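Local coordinates for protein alpha-glucosidase YIHQ (Escherichia coli, PDB 5AEE) that hydrolyses sulfoquinovosyl diacylglycerides and simpler alpha-sulfoquinovosides, releasing sulfoquinovose that the bacterium degrades as a source of carbon and sulfur, at residues W286-S291 with K300-N305; W304-N309 with L331-P336. The protein carries 1 engineered substitution. All coordinates share one frame; numbering follows the deposited sequence.

Contact 1 of 2, residues W286-S291 with K300-N305; sequences WAQDWS and KRVMWN. With NSQ (4-nitrophenyl alpha-D-6-sulfoquinovoside), chain E.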
loop_
_atom_site.group_PDB
_atom_site.type_symbol
_atom_site.label_atom_id
_atom_site.label_comp_id
_atom_site.label_asym_id
_atom_site.label_seq_id
_atom_site.Cartn_x
_atom_site.Cartn_y
_atom_site.Cartn_z
ATOM N N TRP A 286 8.363 6.925 -18.047
ATOM C CA TRP A 286 7.464 5.863 -17.748
ATOM C C TRP A 286 6.292 5.967 -18.732
ATOM O O TRP A 286 5.519 6.978 -18.709
ATOM C CB TRP A 286 6.938 5.953 -16.314
ATOM C CG TRP A 286 5.863 5.052 -16.127
ATOM C CD1 TRP A 286 5.891 3.683 -16.248
ATOM C CD2 TRP A 286 4.536 5.381 -15.671
ATOM N NE1 TRP A 286 4.648 3.162 -16.008
ATOM C CE2 TRP A 286 3.799 4.176 -15.652
ATOM C CE3 TRP A 286 3.895 6.581 -15.358
ATOM C CZ2 TRP A 286 2.439 4.133 -15.298
ATOM C CZ3 TRP A 286 2.551 6.548 -15.011
ATOM C CH2 TRP A 286 1.838 5.311 -14.996
ATOM N N ALA A 287 6.228 4.995 -19.655
ATOM C CA ALA A 287 5.217 4.996 -20.726
ATOM C C ALA A 287 4.355 3.815 -20.597
ATOM O O ALA A 287 4.665 2.753 -21.099
ATOM C CB ALA A 287 5.885 5.059 -22.079
ATOM N N GLN A 288 3.214 3.977 -19.906
ATOM C CA GLN A 288 2.418 2.845 -19.590
ATOM C C GLN A 288 1.802 2.242 -20.885
ATOM O O GLN A 288 1.486 1.088 -20.934
ATOM C CB GLN A 288 1.263 3.206 -18.581
ATOM C CG GLN A 288 0.295 4.246 -19.091
ATOM C CD GLN A 288 -0.909 4.288 -18.154
ATOM O OE1 GLN A 288 -0.853 3.767 -17.015
ATOM N NE2 GLN A 288 -2.001 4.848 -18.633
ATOM N N ASP A 289 1.670 3.056 -21.940
ATOM C CA ASP A 289 1.081 2.624 -23.197
ATOM C C ASP A 289 2.157 1.987 -24.145
ATOM O O ASP A 289 1.898 1.892 -25.342
ATOM C CB ASP A 289 0.402 3.792 -23.883
ATOM C CG ASP A 289 1.345 4.883 -24.389
ATOM O OD1 ASP A 289 2.353 5.242 -23.750
ATOM O OD2 ASP A 289 0.947 5.602 -25.390
ATOM N N TRP A 290 3.270 1.507 -23.562
ATOM C CA TRP A 290 4.344 0.842 -24.342
ATOM C C TRP A 290 3.774 -0.341 -25.212
ATOM O O TRP A 290 4.300 -0.667 -26.273
ATOM C CB TRP A 290 5.372 0.338 -23.399
ATOM C CG TRP A 290 4.935 -0.833 -22.574
ATOM C CD1 TRP A 290 3.964 -0.880 -21.621
ATOM C CD2 TRP A 290 5.434 -2.133 -22.698
ATOM N NE1 TRP A 290 3.868 -2.121 -21.103
ATOM C CE2 TRP A 290 4.755 -2.929 -21.754
ATOM C CE3 TRP A 290 6.414 -2.718 -23.519
ATOM C CZ2 TRP A 290 4.998 -4.287 -21.608
ATOM C CZ3 TRP A 290 6.669 -4.073 -23.380
ATOM C CH2 TRP A 290 5.974 -4.834 -22.413
ATOM N N SER A 291 2.669 -0.946 -24.736
ATOM C CA SER A 291 1.983 -2.060 -25.353
ATOM C C SER A 291 0.777 -1.722 -26.233
ATOM O O SER A 291 0.165 -2.623 -26.841
ATOM C CB SER A 291 1.527 -3.003 -24.234
ATOM O OG SER A 291 0.777 -2.289 -23.284
ATOM N N LYS A 300 -8.108 7.002 -21.506
ATOM C CA LYS A 300 -7.051 6.366 -22.278
ATOM C C LYS A 300 -6.424 5.319 -21.335
ATOM O O LYS A 300 -5.879 5.650 -20.265
ATOM C CB LYS A 300 -6.122 7.428 -22.751
ATOM C CG LYS A 300 -4.918 7.002 -23.545
ATOM C CD LYS A 300 -4.386 8.227 -24.323
ATOM C CE LYS A 300 -2.899 8.127 -24.698
ATOM N NZ LYS A 300 -2.333 9.388 -25.293
ATOM N N ARG A 301 -6.607 4.045 -21.660
ATOM C CA ARG A 301 -6.080 2.927 -20.878
ATOM C C ARG A 301 -5.012 2.210 -21.674
ATOM O O ARG A 301 -4.742 2.547 -22.837
ATOM C CB ARG A 301 -7.174 1.999 -20.419
ATOM C CG ARG A 301 -8.185 2.771 -19.578
ATOM C CD ARG A 301 -9.209 1.885 -18.965
ATOM N NE ARG A 301 -8.677 1.055 -17.926
ATOM C CZ ARG A 301 -9.345 0.081 -17.316
ATOM N NH1 ARG A 301 -10.643 -0.204 -17.623
ATOM N NH2 ARG A 301 -8.718 -0.598 -16.371
ATOM N N VAL A 302 -4.389 1.221 -21.064
ATOM C CA VAL A 302 -3.276 0.527 -21.706
ATOM C C VAL A 302 -3.924 -0.652 -22.405
ATOM O O VAL A 302 -4.960 -1.154 -21.934
ATOM C CB VAL A 302 -2.283 0.061 -20.648
ATOM C CG1 VAL A 302 -1.170 -0.769 -21.277
ATOM C CG2 VAL A 302 -1.685 1.278 -19.940
ATOM N N MET A 303 -3.335 -1.080 -23.492
ATOM C CA MET A 303 -3.733 -2.368 -24.137
ATOM C C MET A 303 -3.090 -3.477 -23.355
ATOM O O MET A 303 -1.841 -3.647 -23.358
ATOM C CB MET A 303 -3.255 -2.427 -25.583
ATOM C CG MET A 303 -3.554 -3.755 -26.283
ATOM S SD MET A 303 -5.310 -4.226 -26.140
ATOM C CE MET A 303 -5.952 -2.786 -27.011
ATOM N N TRP A 304 -3.894 -4.273 -22.691
ATOM C CA TRP A 304 -3.324 -5.339 -21.790
ATOM C C TRP A 304 -2.813 -6.614 -22.430
ATOM O O TRP A 304 -3.241 -7.761 -22.160
ATOM C CB TRP A 304 -4.286 -5.673 -20.649
ATOM C CG TRP A 304 -4.669 -4.590 -19.749
ATOM C CD1 TRP A 304 -4.330 -3.253 -19.790
ATOM C CD2 TRP A 304 -5.545 -4.722 -18.650
ATOM N NE1 TRP A 304 -4.920 -2.581 -18.752
ATOM C CE2 TRP A 304 -5.665 -3.452 -18.039
ATOM C CE3 TRP A 304 -6.195 -5.796 -18.089
ATOM C CZ2 TRP A 304 -6.447 -3.224 -16.949
ATOM C CZ3 TRP A 304 -6.973 -5.565 -16.972
ATOM C CH2 TRP A 304 -7.065 -4.301 -16.401
ATOM N N ASN A 305 -1.757 -6.440 -23.218
ATOM C CA ASN A 305 -1.060 -7.513 -23.827
ATOM C C ASN A 305 0.381 -7.082 -23.820
ATOM O O ASN A 305 0.760 -6.110 -24.501
ATOM C CB ASN A 305 -1.561 -7.735 -25.259
ATOM C CG ASN A 305 -1.045 -9.024 -25.829
ATOM O OD1 ASN A 305 -1.401 -10.128 -25.377
ATOM N ND2 ASN A 305 -0.121 -8.899 -26.763
HETATM O O12 NSQ E . -6.004 0.083 -16.307
HETATM S S10 NSQ E . -5.192 0.981 -17.163
HETATM O O13 NSQ E . -4.571 0.398 -18.373
HETATM O O11 NSQ E . -5.995 2.171 -17.435
HETATM C C6 NSQ E . -3.813 1.499 -16.272
HETATM C C5 NSQ E . -4.094 2.265 -14.987
HETATM O O5 NSQ E . -4.510 1.228 -14.041
HETATM C C1 NSQ E . -4.622 1.594 -12.699
HETATM C C2 NSQ E . -3.352 2.315 -12.198
HETATM O O2 NSQ E . -3.573 2.608 -10.846
HETATM C C3 NSQ E . -3.083 3.512 -13.083
HETATM O O3 NSQ E . -1.947 4.243 -12.674
HETATM C C4 NSQ E . -2.881 3.088 -14.519
HETATM O O4 NSQ E . -2.716 4.285 -15.338
HETATM O O1 NSQ E . -5.760 2.454 -12.666
HETATM C C25 NSQ E . -6.960 1.870 -12.760
HETATM C C26 NSQ E . -7.351 0.936 -11.786
HETATM C C27 NSQ E . -8.550 0.306 -11.943
HETATM C C28 NSQ E . -9.385 0.649 -13.001
HETATM N N32 NSQ E . -10.590 -0.066 -13.148
HETATM O O33 NSQ E . -11.164 -0.057 -14.275
HETATM O O34 NSQ E . -10.980 -0.859 -12.221
HETATM C C29 NSQ E . -8.955 1.564 -13.957
HETATM C C30 NSQ E . -7.728 2.191 -13.835
HETATM O O HOH W 1 -4.977 4.804 -17.437
#

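Contact 2 of 2, residues W304-N309 with L331-P336; sequences WNWKWN and LAYINP. With NSQ (4-nitrophenyl alpha-D-6-sulfoquinovoside), chain E.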
loop_
_atom_site.group_PDB
_atom_site.type_symbol
_atom_site.label_atom_id
_atom_site.label_comp_id
_atom_site.label_asym_id
_atom_site.label_seq_id
_atom_site.Cartn_x
_atom_site.Cartn_y
_atom_site.Cartn_z
ATOM N N TRP A 304 -3.894 -4.273 -22.691
ATOM C CA TRP A 304 -3.324 -5.339 -21.790
ATOM C C TRP A 304 -2.813 -6.614 -22.430
ATOM O O TRP A 304 -3.241 -7.761 -22.160
ATOM C CB TRP A 304 -4.286 -5.673 -20.649
ATOM C CG TRP A 304 -4.669 -4.590 -19.749
ATOM C CD1 TRP A 304 -4.330 -3.253 -19.790
ATOM C CD2 TRP A 304 -5.545 -4.722 -18.650
ATOM N NE1 TRP A 304 -4.920 -2.581 -18.752
ATOM C CE2 TRP A 304 -5.665 -3.452 -18.039
ATOM C CE3 TRP A 304 -6.195 -5.796 -18.089
ATOM C CZ2 TRP A 304 -6.447 -3.224 -16.949
ATOM C CZ3 TRP A 304 -6.973 -5.565 -16.972
ATOM C CH2 TRP A 304 -7.065 -4.301 -16.401
ATOM N N ASN A 305 -1.757 -6.440 -23.218
ATOM C CA ASN A 305 -1.060 -7.513 -23.827
ATOM C C ASN A 305 0.381 -7.082 -23.820
ATOM O O ASN A 305 0.760 -6.110 -24.501
ATOM C CB ASN A 305 -1.561 -7.735 -25.259
ATOM C CG ASN A 305 -1.045 -9.024 -25.829
ATOM O OD1 ASN A 305 -1.401 -10.128 -25.377
ATOM N ND2 ASN A 305 -0.121 -8.899 -26.763
ATOM N N TRP A 306 1.172 -7.828 -23.073
ATOM C CA TRP A 306 2.424 -7.362 -22.525
ATOM C C TRP A 306 3.546 -7.633 -23.478
ATOM O O TRP A 306 4.433 -8.386 -23.198
ATOM C CB TRP A 306 2.684 -7.998 -21.195
ATOM C CG TRP A 306 1.417 -7.880 -20.325
ATOM C CD1 TRP A 306 0.788 -8.914 -19.718
ATOM C CD2 TRP A 306 0.673 -6.716 -20.013
ATOM N NE1 TRP A 306 -0.302 -8.480 -19.034
ATOM C CE2 TRP A 306 -0.387 -7.118 -19.183
ATOM C CE3 TRP A 306 0.810 -5.356 -20.308
ATOM C CZ2 TRP A 306 -1.328 -6.245 -18.727
ATOM C CZ3 TRP A 306 -0.131 -4.475 -19.815
ATOM C CH2 TRP A 306 -1.167 -4.904 -19.041
ATOM N N LYS A 307 3.532 -6.853 -24.553
ATOM C CA LYS A 307 4.551 -6.927 -25.575
ATOM C C LYS A 307 4.683 -5.534 -26.142
ATOM O O LYS A 307 3.712 -4.848 -26.355
ATOM C CB LYS A 307 4.012 -7.906 -26.632
ATOM C CG LYS A 307 4.955 -8.261 -27.741
ATOM C CD LYS A 307 4.186 -9.093 -28.782
ATOM C CE LYS A 307 4.534 -8.717 -30.228
ATOM N NZ LYS A 307 5.950 -8.982 -30.627
ATOM N N TRP A 308 5.889 -5.126 -26.429
ATOM C CA TRP A 308 6.175 -3.848 -27.019
ATOM C C TRP A 308 5.383 -3.724 -28.304
ATOM O O TRP A 308 5.479 -4.596 -29.203
ATOM C CB TRP A 308 7.677 -3.796 -27.316
ATOM C CG TRP A 308 8.138 -2.734 -28.256
ATOM C CD1 TRP A 308 7.654 -1.475 -28.382
ATOM C CD2 TRP A 308 9.208 -2.833 -29.186
ATOM N NE1 TRP A 308 8.338 -0.777 -29.309
ATOM C CE2 TRP A 308 9.282 -1.588 -29.859
ATOM C CE3 TRP A 308 10.084 -3.820 -29.516
ATOM C CZ2 TRP A 308 10.250 -1.310 -30.817
ATOM C CZ3 TRP A 308 11.055 -3.558 -30.508
ATOM C CH2 TRP A 308 11.095 -2.332 -31.142
ATOM N N ASN A 309 4.658 -2.621 -28.425
ATOM C CA ASN A 309 3.927 -2.247 -29.625
ATOM C C ASN A 309 4.809 -1.316 -30.456
ATOM O O ASN A 309 4.945 -0.139 -30.168
ATOM C CB ASN A 309 2.572 -1.652 -29.222
ATOM C CG ASN A 309 1.758 -1.186 -30.434
ATOM O OD1 ASN A 309 2.296 -0.635 -31.410
ATOM N ND2 ASN A 309 0.463 -1.437 -30.376
ATOM N N LEU A 331 10.632 3.027 -18.274
ATOM C CA LEU A 331 9.742 2.195 -17.443
ATOM C C LEU A 331 8.438 1.893 -18.187
ATOM O O LEU A 331 7.931 2.769 -18.930
ATOM C CB LEU A 331 9.452 2.901 -16.124
ATOM C CG LEU A 331 10.729 3.116 -15.257
ATOM C CD1 LEU A 331 11.479 4.416 -15.607
ATOM C CD2 LEU A 331 10.260 3.200 -13.810
ATOM N N ALA A 332 7.906 0.673 -17.994
ATOM C CA ALA A 332 6.715 0.205 -18.720
ATOM C C ALA A 332 5.558 -0.115 -17.729
ATOM O O ALA A 332 5.540 0.435 -16.639
ATOM C CB ALA A 332 7.048 -0.918 -19.622
ATOM N N TYR A 333 4.681 -1.028 -18.082
ATOM C CA TYR A 333 3.439 -1.297 -17.337
ATOM C C TYR A 333 3.091 -2.787 -17.593
ATOM O O TYR A 333 3.133 -3.295 -18.741
ATOM C CB TYR A 333 2.310 -0.395 -17.829
ATOM C CG TYR A 333 0.981 -0.697 -17.125
ATOM C CD1 TYR A 333 0.161 -1.749 -17.572
ATOM C CD2 TYR A 333 0.573 -0.015 -16.044
ATOM C CE1 TYR A 333 -1.017 -2.052 -16.913
ATOM C CE2 TYR A 333 -0.658 -0.325 -15.366
ATOM C CZ TYR A 333 -1.402 -1.367 -15.806
ATOM O OH TYR A 333 -2.603 -1.729 -15.219
ATOM N N ILE A 334 2.706 -3.480 -16.540
ATOM C CA ILE A 334 2.207 -4.887 -16.680
ATOM C C ILE A 334 1.268 -5.098 -15.507
ATOM O O ILE A 334 1.452 -4.475 -14.462
ATOM C CB ILE A 334 3.359 -5.907 -16.687
ATOM C CG1 ILE A 334 2.872 -7.341 -16.962
ATOM C CG2 ILE A 334 4.199 -5.784 -15.427
ATOM C CD1 ILE A 334 3.954 -8.280 -17.488
ATOM N N ASN A 335 0.214 -5.857 -15.746
ATOM C CA ASN A 335 -0.583 -6.401 -14.677
ATOM C C ASN A 335 -0.724 -7.923 -14.867
ATOM O O ASN A 335 -0.299 -8.437 -15.857
ATOM C CB ASN A 335 -1.846 -5.596 -14.487
ATOM C CG ASN A 335 -2.856 -5.757 -15.588
ATOM O OD1 ASN A 335 -3.233 -6.850 -15.988
ATOM N ND2 ASN A 335 -3.328 -4.593 -16.110
ATOM N N PRO A 336 -1.360 -8.629 -13.936
ATOM C CA PRO A 336 -1.358 -10.058 -14.092
ATOM C C PRO A 336 -2.642 -10.609 -14.802
ATOM O O PRO A 336 -3.037 -11.771 -14.603
ATOM C CB PRO A 336 -1.270 -10.548 -12.653
ATOM C CG PRO A 336 -2.056 -9.560 -11.905
ATOM C CD PRO A 336 -2.018 -8.230 -12.702
HETATM O O12 NSQ E . -6.004 0.083 -16.307
HETATM S S10 NSQ E . -5.192 0.981 -17.163
HETATM O O13 NSQ E . -4.571 0.398 -18.373
HETATM O O11 NSQ E . -5.995 2.171 -17.435
HETATM C C6 NSQ E . -3.813 1.499 -16.272
HETATM C C5 NSQ E . -4.094 2.265 -14.987
HETATM O O5 NSQ E . -4.510 1.228 -14.041
HETATM C C1 NSQ E . -4.622 1.594 -12.699
HETATM C C2 NSQ E . -3.352 2.315 -12.198
HETATM O O2 NSQ E . -3.573 2.608 -10.846
HETATM C C3 NSQ E . -3.083 3.512 -13.083
HETATM O O3 NSQ E . -1.947 4.243 -12.674
HETATM C C4 NSQ E . -2.881 3.088 -14.519
HETATM O O4 NSQ E . -2.716 4.285 -15.338
HETATM O O1 NSQ E . -5.760 2.454 -12.666
HETATM C C25 NSQ E . -6.960 1.870 -12.760
HETATM C C26 NSQ E . -7.351 0.936 -11.786
HETATM C C27 NSQ E . -8.550 0.306 -11.943
HETATM C C28 NSQ E . -9.385 0.649 -13.001
HETATM N N32 NSQ E . -10.590 -0.066 -13.148
HETATM O O33 NSQ E . -11.164 -0.057 -14.275
HETATM O O34 NSQ E . -10.980 -0.859 -12.221
HETATM C C29 NSQ E . -8.955 1.564 -13.957
HETATM C C30 NSQ E . -7.728 2.191 -13.835
#

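Contact 1 of 2, residues W286-S291 with K300-N305
V302 drives its two methyls against the 286-291 loop, and this is the tight part of the contact. CG1, anti to the backbone N (chi1 175°), lies 3.3 Å from Q288 O and also meets S291 OG, while CG2 rests 3.6 Å from Q288 CD. Beside it S291 OG donates to M303 O (3.0 Å), tilted 22° out of the carbonyl plane; N305 N reaches the same oxygen from the opposite face, so two donors grip it. The K300 side is looser: Q288 NE2 and K300 O are joined through a water that also donates to sulfonate O11, and the K300 ammonium stops 5.0 Å (NZ to OD2) from D289, whose carboxylate is held by Y313 and G263. Hydrogen bonds from R301 NE to O11, from R301 NH2 to O12 and from both V302 N and W304 NE1 to O13 hold the sulfonate, the indole N-H nearly straight at 174°. Q288 OE1 accepts from sugar O4 (2.6 Å), which ties the substrate to the opposing loop. Thus 300-305 supplies direct sulfonate contacts and 286-291 a grip on O4, together lining part of the substrate pocket of this family 31 sulfoquinovosidase, at the mouth of its TIM barrel.

Contact 2 of 2, residues W304-N309 with L331-P336
This is a buried aromatic contact in which the loop following strand 300-302 lays two indoles against the end of barrel strand 329-334 and the turn beyond it, beside the bound substrate. W306 carries most of it. I334 CG1 sits over one face of its five-membered ring, 3.7 Å from the centroid and 7° off the normal, a CH-pi contact, and N335 N lies over the same face toward the six-membered ring. W304 C backs the opposite face, so the indole is sandwiched between its own chain and the strand. Its far rim reaches the tyrosine: W306 CZ3 meets Y333 CD1 at 3.5 Å, at the edge of the phenol ring, with the two rings turned obliquely to each other. W306 NE1 donates a hydrogen bond to Y337 O, just beyond the strand end. With the indole cut back to an alanine, I334 CG1 and the edge of Y333 would probably lose the surface they pack on, and Y337 O the indole donor.

N335 stands its amide almost upright on the other indole, the planes 79° apart, with ND2 3.2 Å above the centre of the W304 ring. Its CG lies between the backbone N and carbonyl carbon (chi1 71°), which turns the amide back toward Y333; ND2 donates to Y333 OH at 3.1 Å, in the amide plane and nearly straight, while OD1 accepts from Y337 N. Y333 OH is also hydrogen-bonded to the nucleophile D405, and it lies 3.6 Å from substrate C6. N335 thus positions Y333 from the second shell and supports the indole whose N-H binds the sulfonate, linking the sulfonate pocket to the catalytic centre at the C-terminal end of the family 31 TIM barrel.

In the fold
From the N-terminal side, barrel strand 282-286 runs into the 286-291 loop, and the antiparallel pair 293-295 and 300-302 brings the chain back to close contact 1 over eight intervening residues. Contact 2 begins where contact 1 ends, sharing W304 and N305, and closes a longer loop of 21 residues containing helix 316-325 before strand 329-334 returns. The two follow in series, with neither nested in the other, yet their centres lie about 6 Å apart. They meet directly: A287 N probably hydrogen-bonds to L331 O (2.9 Å) between neighbouring barrel strands, and W290 NE1 hydrogen-bonds to Y333 O (2.7 Å). Both touch the bound sulfoquinovoside, tying successive barrel strands and their loops into one wall of its pocket.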